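Local coordinates for protein 6-phospho-beta-glucosidase (PDB 1UP7) that hydrolyses cellobiose 6'-phosphate to glucose 6-phosphate and glucose, as a family 4 glycosidase that depends on NAD+ and manganese, at residues 206-209 with 210-214; 20-23 with 24-27. All coordinates share one frame; numbering follows the deposited sequence.

Interaction 1: residues 206-209 with 210-214; sequences EDVT and EKVFE
Two backbone bonds, Val-212 N to Val-208 O at 3.0 Å and Phe-213 N to Thr-209 O at 3.0 Å, join 206-209 to 210-214 and mark the passage from strand 206-207 into helix 209-216. The second is the straighter, with 163° at the hydrogen, and lies in the carbonyl plane. Val-208 occupies the N-cap position. Ahead of the helix, Asp-207 OD1 is gripped twice by Thr-209: the backbone N donates at 3.1 Å nearly along the carboxylate C-O axis, which makes an Asx turn, while OG1 donates to OD1 at 2.6 Å on its syn side, 24° out of plane. Water 1 extends this link, donating weakly to Asp-207 OD1 and accepting from Glu-210 N in the first turn. The other carboxylate oxygen, OD2, is paired with Lys-200 of strand 195-203. With its CG2 anti to the backbone N (chi1 -50° for OG1), Thr-209 sets this methyl 3.5 Å from CE2 of Phe-213; the two side chains run side by side in the same direction, and the ring also packs on Ile-239 and makes a cation-pi contact with Arg-237. On the exposed flank the extended Glu-206 crosses Lys-211 at about a right angle, and OE2 meets NZ in a 2.8 Å salt bridge. Val-208 CG2 lies 4.2 Å from Val-212 CG2, beside Phe-178. Together these contacts define a strand-to-helix junction with an Asx turn at the helix start, beside strand 195-203 of an antiparallel sheet.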
ATOM      1  N   GLU A 206     -17.154 -21.703  17.678  1.00 20.05           N
ATOM      2  CA  GLU A 206     -16.156 -22.769  17.643  1.00 20.31           C
ATOM      3  C   GLU A 206     -15.563 -22.915  16.229  1.00 19.71           C
ATOM      4  O   GLU A 206     -16.296 -22.937  15.243  1.00 19.15           O
ATOM      5  CB  GLU A 206     -16.707 -24.112  18.157  1.00 20.33           C
ATOM      6  CG  GLU A 206     -15.647 -25.215  18.067  1.00 23.97           C
ATOM      7  CD  GLU A 206     -16.141 -26.629  18.396  1.00 28.11           C
ATOM      8  OE1 GLU A 206     -17.285 -26.780  18.898  1.00 29.51           O
ATOM      9  OE2 GLU A 206     -15.364 -27.592  18.141  1.00 28.43           O
ATOM     10  N   ASP A 207     -14.235 -23.005  16.172  1.00 19.55           N
ATOM     11  CA  ASP A 207     -13.500 -23.390  14.980  1.00 19.22           C
ATOM     12  C   ASP A 207     -13.727 -24.883  14.676  1.00 18.87           C
ATOM     13  O   ASP A 207     -13.234 -25.766  15.383  1.00 18.59           O
ATOM     14  CB  ASP A 207     -12.011 -23.064  15.168  1.00 19.21           C
ATOM     15  CG  ASP A 207     -11.208 -23.192  13.880  1.00 21.40           C
ATOM     16  OD1 ASP A 207     -11.660 -23.867  12.927  1.00 20.79           O
ATOM     17  OD2 ASP A 207     -10.087 -22.664  13.733  1.00 25.41           O
ATOM     18  N   VAL A 208     -14.481 -25.138  13.611  1.00 18.34           N
ATOM     19  CA  VAL A 208     -14.868 -26.484  13.202  1.00 17.78           C
ATOM     20  C   VAL A 208     -14.289 -26.817  11.840  1.00 18.07           C
ATOM     21  O   VAL A 208     -14.706 -27.798  11.206  1.00 18.20           O
ATOM     22  CB  VAL A 208     -16.390 -26.601  13.164  1.00 17.56           C
ATOM     23  CG1 VAL A 208     -16.957 -26.489  14.575  1.00 16.28           C
ATOM     24  CG2 VAL A 208     -17.001 -25.522  12.239  1.00 16.13           C
ATOM     25  N   THR A 209     -13.329 -25.999  11.401  1.00 18.19           N
ATOM     26  CA  THR A 209     -12.661 -26.172  10.106  1.00 18.79           C
ATOM     27  C   THR A 209     -12.216 -27.633   9.830  1.00 19.34           C
ATOM     28  O   THR A 209     -12.562 -28.178   8.774  1.00 19.21           O
ATOM     29  CB  THR A 209     -11.469 -25.185   9.981  1.00 19.04           C
ATOM     30  OG1 THR A 209     -11.912 -23.870  10.321  1.00 16.88           O
ATOM     31  CG2 THR A 209     -11.002 -25.052   8.526  1.00 18.09           C
ATOM     32  N   GLU A 210     -11.493 -28.233  10.784  1.00 19.51           N
ATOM     33  CA  GLU A 210     -10.994 -29.601  10.676  1.00 20.66           C
ATOM     34  C   GLU A 210     -12.138 -30.579  10.436  1.00 20.48           C
ATOM     35  O   GLU A 210     -12.074 -31.408   9.519  1.00 20.75           O
ATOM     36  CB  GLU A 210     -10.217 -30.024  11.954  1.00 20.87           C
ATOM     37  CG  GLU A 210      -8.711 -29.715  11.965  1.00 23.63           C
ATOM     38  CD  GLU A 210      -8.072 -29.707  10.570  1.00 28.84           C
ATOM     39  OE1 GLU A 210      -7.907 -30.790   9.935  1.00 29.31           O
ATOM     40  OE2 GLU A 210      -7.733 -28.602  10.089  1.00 30.77           O
ATOM     41  N   LYS A 211     -13.173 -30.463  11.267  1.00 20.38           N
ATOM     42  CA  LYS A 211     -14.368 -31.300  11.200  1.00 20.40           C
ATOM     43  C   LYS A 211     -15.031 -31.218   9.839  1.00 20.31           C
ATOM     44  O   LYS A 211     -15.522 -32.213   9.330  1.00 20.86           O
ATOM     45  CB  LYS A 211     -15.365 -30.851  12.259  1.00 19.94           C
ATOM     46  CG  LYS A 211     -15.191 -31.500  13.589  1.00 22.48           C
ATOM     47  CD  LYS A 211     -16.018 -30.772  14.657  1.00 25.41           C
ATOM     48  CE  LYS A 211     -15.631 -31.251  16.039  1.00 27.29           C
ATOM     49  NZ  LYS A 211     -15.614 -30.091  16.965  1.00 30.16           N
ATOM     50  N   VAL A 212     -15.042 -30.018   9.261  1.00 20.25           N
ATOM     51  CA  VAL A 212     -15.602 -29.800   7.935  1.00 20.21           C
ATOM     52  C   VAL A 212     -14.758 -30.506   6.880  1.00 20.58           C
ATOM     53  O   VAL A 212     -15.322 -31.186   6.016  1.00 21.04           O
ATOM     54  CB  VAL A 212     -15.812 -28.276   7.625  1.00 20.05           C
ATOM     55  CG1 VAL A 212     -16.273 -28.078   6.214  1.00 19.70           C
ATOM     56  CG2 VAL A 212     -16.828 -27.651   8.578  1.00 18.76           C
ATOM     57  N   PHE A 213     -13.431 -30.375   6.969  1.00 20.57           N
ATOM     58  CA  PHE A 213     -12.528 -31.085   6.055  1.00 20.86           C
ATOM     59  C   PHE A 213     -12.715 -32.608   6.179  1.00 21.09           C
ATOM     60  O   PHE A 213     -12.867 -33.297   5.172  1.00 21.36           O
ATOM     61  CB  PHE A 213     -11.081 -30.664   6.287  1.00 21.06           C
ATOM     62  CG  PHE A 213     -10.718 -29.364   5.634  1.00 20.14           C
ATOM     63  CD1 PHE A 213     -10.689 -29.252   4.255  1.00 21.13           C
ATOM     64  CD2 PHE A 213     -10.371 -28.266   6.401  1.00 20.78           C
ATOM     65  CE1 PHE A 213     -10.328 -28.036   3.630  1.00 22.88           C
ATOM     66  CE2 PHE A 213     -10.011 -27.038   5.797  1.00 23.30           C
ATOM     67  CZ  PHE A 213      -9.983 -26.922   4.418  1.00 22.11           C
ATOM     68  N   GLU A 214     -12.754 -33.115   7.409  1.00 21.51           N
ATOM     69  CA  GLU A 214     -13.017 -34.538   7.648  1.00 22.52           C
ATOM     70  C   GLU A 214     -14.355 -34.981   7.046  1.00 22.64           C
ATOM     71  O   GLU A 214     -14.474 -36.089   6.535  1.00 23.25           O
ATOM     72  CB  GLU A 214     -12.971 -34.894   9.132  1.00 22.73           C
ATOM     73  CG  GLU A 214     -11.581 -34.776   9.745  1.00 26.26           C
ATOM     74  CD  GLU A 214     -10.679 -35.962   9.426  1.00 30.15           C
ATOM     75  OE1 GLU A 214     -10.116 -35.998   8.306  1.00 31.49           O
ATOM     76  OE2 GLU A 214     -10.522 -36.858  10.298  1.00 31.60           O
TER
HETATM   77  O   HOH W   1     -10.760 -26.430  13.395  1.00 42.88           O
HETATM   78  O   HOH W   2     -12.613 -28.447  13.987  1.00 56.94           O

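Interaction 2: residues 20-23 with 24-27; sequences KGLL and DISE
The C-terminal end of helix 15-25, which links strands 4-8 and 33-37 in a beta-alpha-beta unit of the Rossmann-type domain, is where 20-23 meets 24-27. Regular i to i+4 bonding is seen in Asp-24 N to Lys-20 O at 3.0 Å and Ile-25 N to Gly-21 O at 3.2 Å, each donor tilted somewhat from the carbonyl plane. Leu-23 O receives two donors from Ser-26. The hydroxyl OG donates to Leu-23 O at 2.9 Å, only 21° from the carbonyl plane, whereas Ser-26 N lies 3.1 Å from the same oxygen but 72° out of that plane, well off a lone pair. Both lie to the same side of the carbonyl plane, N high above it and OG close to it. A chi1 of 93° turns OG back to Leu-23 O, the oxygen that the backbone N of Ser-26 also reaches. With an alanine in place of Ser-26, Leu-23 O is likely to lose its hydroxyl donor and keep from this residue just the backbone N-H that lies far out of the carbonyl plane. On the buried side, Ile-25 places CG1 between its backbone N and carbonyl carbon, 3.4 Å from Leu-22 O. CD1 of Ile-25 comes within 4.4 Å of Leu-22 CD2, a loose apolar contact, and Ile-25 also packs on Ala-301 and Arg-305 of helix 296-308. On the exposed side, Lys-20 NZ and Asp-24 OD2 stand 5.4 Å apart, too far for a salt bridge; the lysine pairs instead with Glu-17. A serine hydroxyl folded back onto the carbonyl three residues earlier thus accompanies the C-terminal turn of a Rossmann crossover helix.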
ATOM      1  N   LYS A  20     -41.237 -15.402  -2.918  1.00 18.32           N
ATOM      2  CA  LYS A  20     -41.344 -16.171  -1.686  1.00 18.99           C
ATOM      3  C   LYS A  20     -40.398 -15.604  -0.622  1.00 18.46           C
ATOM      4  O   LYS A  20     -40.802 -15.365   0.502  1.00 18.34           O
ATOM      5  CB  LYS A  20     -41.032 -17.653  -1.966  1.00 19.59           C
ATOM      6  CG  LYS A  20     -40.675 -18.520  -0.744  1.00 21.12           C
ATOM      7  CD  LYS A  20     -41.570 -19.735  -0.666  1.00 25.09           C
ATOM      8  CE  LYS A  20     -41.043 -20.805   0.328  1.00 28.17           C
ATOM      9  NZ  LYS A  20     -39.868 -21.575  -0.256  1.00 29.62           N
ATOM     10  N   GLY A  21     -39.145 -15.394  -1.001  1.00 18.00           N
ATOM     11  CA  GLY A  21     -38.184 -14.705  -0.159  1.00 17.94           C
ATOM     12  C   GLY A  21     -38.643 -13.337   0.329  1.00 18.23           C
ATOM     13  O   GLY A  21     -38.556 -13.041   1.513  1.00 18.40           O
ATOM     14  N   LEU A  22     -39.141 -12.502  -0.576  1.00 18.16           N
ATOM     15  CA  LEU A  22     -39.622 -11.177  -0.213  1.00 18.11           C
ATOM     16  C   LEU A  22     -40.838 -11.247   0.715  1.00 18.52           C
ATOM     17  O   LEU A  22     -40.963 -10.441   1.632  1.00 18.71           O
ATOM     18  CB  LEU A  22     -39.899 -10.319  -1.452  1.00 17.28           C
ATOM     19  CG  LEU A  22     -38.676 -10.003  -2.321  1.00 17.00           C
ATOM     20  CD1 LEU A  22     -39.069  -9.290  -3.647  1.00 15.74           C
ATOM     21  CD2 LEU A  22     -37.672  -9.181  -1.534  1.00 15.01           C
ATOM     22  N   LEU A  23     -41.709 -12.230   0.494  1.00 18.64           N
ATOM     23  CA  LEU A  23     -42.848 -12.444   1.373  1.00 18.92           C
ATOM     24  C   LEU A  23     -42.381 -12.766   2.782  1.00 19.11           C
ATOM     25  O   LEU A  23     -42.951 -12.273   3.745  1.00 18.91           O
ATOM     26  CB  LEU A  23     -43.752 -13.574   0.856  1.00 18.23           C
ATOM     27  CG  LEU A  23     -44.712 -13.255  -0.311  1.00 19.45           C
ATOM     28  CD1 LEU A  23     -45.230 -14.557  -0.968  1.00 17.85           C
ATOM     29  CD2 LEU A  23     -45.868 -12.293   0.050  1.00 14.99           C
ATOM     30  N   ASP A  24     -41.344 -13.594   2.888  1.00 19.78           N
ATOM     31  CA  ASP A  24     -40.815 -14.043   4.174  1.00 20.72           C
ATOM     32  C   ASP A  24     -40.238 -12.897   5.008  1.00 20.47           C
ATOM     33  O   ASP A  24     -40.392 -12.887   6.214  1.00 21.05           O
ATOM     34  CB  ASP A  24     -39.734 -15.123   3.981  1.00 21.45           C
ATOM     35  CG  ASP A  24     -40.305 -16.509   3.648  1.00 24.50           C
ATOM     36  OD1 ASP A  24     -41.541 -16.762   3.760  1.00 26.89           O
ATOM     37  OD2 ASP A  24     -39.564 -17.442   3.243  1.00 28.92           O
ATOM     38  N   ILE A  25     -39.563 -11.944   4.373  1.00 20.16           N
ATOM     39  CA  ILE A  25     -39.013 -10.803   5.109  1.00 19.91           C
ATOM     40  C   ILE A  25     -40.063  -9.699   5.324  1.00 20.44           C
ATOM     41  O   ILE A  25     -39.860  -8.784   6.141  1.00 20.70           O
ATOM     42  CB  ILE A  25     -37.698 -10.255   4.456  1.00 19.59           C
ATOM     43  CG1 ILE A  25     -37.961  -9.615   3.076  1.00 18.91           C
ATOM     44  CG2 ILE A  25     -36.607 -11.373   4.375  1.00 17.71           C
ATOM     45  CD1 ILE A  25     -37.030  -8.473   2.742  1.00 15.12           C
ATOM     46  N   SER A  26     -41.203  -9.819   4.635  1.00 20.49           N
ATOM     47  CA  SER A  26     -42.249  -8.789   4.673  1.00 20.55           C
ATOM     48  C   SER A  26     -42.924  -8.669   6.036  1.00 20.64           C
ATOM     49  O   SER A  26     -43.665  -7.724   6.282  1.00 20.47           O
ATOM     50  CB  SER A  26     -43.277  -8.990   3.543  1.00 20.37           C
ATOM     51  OG  SER A  26     -44.381  -9.763   3.975  1.00 20.95           O
ATOM     52  N   GLU A  27     -42.643  -9.616   6.919  1.00 21.40           N
ATOM     53  CA  GLU A  27     -43.082  -9.550   8.316  1.00 22.18           C
ATOM     54  C   GLU A  27     -42.097  -8.774   9.200  1.00 22.11           C
ATOM     55  O   GLU A  27     -42.472  -8.304  10.274  1.00 22.36           O
ATOM     56  CB  GLU A  27     -43.234 -10.960   8.896  1.00 22.84           C
ATOM     57  CG  GLU A  27     -44.519 -11.704   8.537  1.00 25.63           C
ATOM     58  CD  GLU A  27     -44.248 -13.176   8.214  1.00 29.50           C
ATOM     59  OE1 GLU A  27     -43.541 -13.447   7.187  1.00 29.25           O
ATOM     60  OE2 GLU A  27     -44.732 -14.057   8.992  1.00 29.15           O
TER

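Interaction 1 and interaction 2 lie in different domains, the C-terminal one and the NAD-binding Rossmann-type one, and do not touch: their centres are 33 Å apart and their nearest atoms about 25 Å. Both are local contacts at helix ends, but opposite ones: 206-214 runs from strand 206-207 into the start of helix 209-216, while 20-27 covers the C-terminal turn of helix 15-25 and the residues that follow. Both use a side-chain oxygen to serve backbone near the terminus, accepting from an N-H in one case and donating to a carbonyl in the other. Neither adjoins the catalytic centre. Residues 20-27 belong to the NAD-binding region, yet the Gly-21 position is about 11 Å from the cofactor.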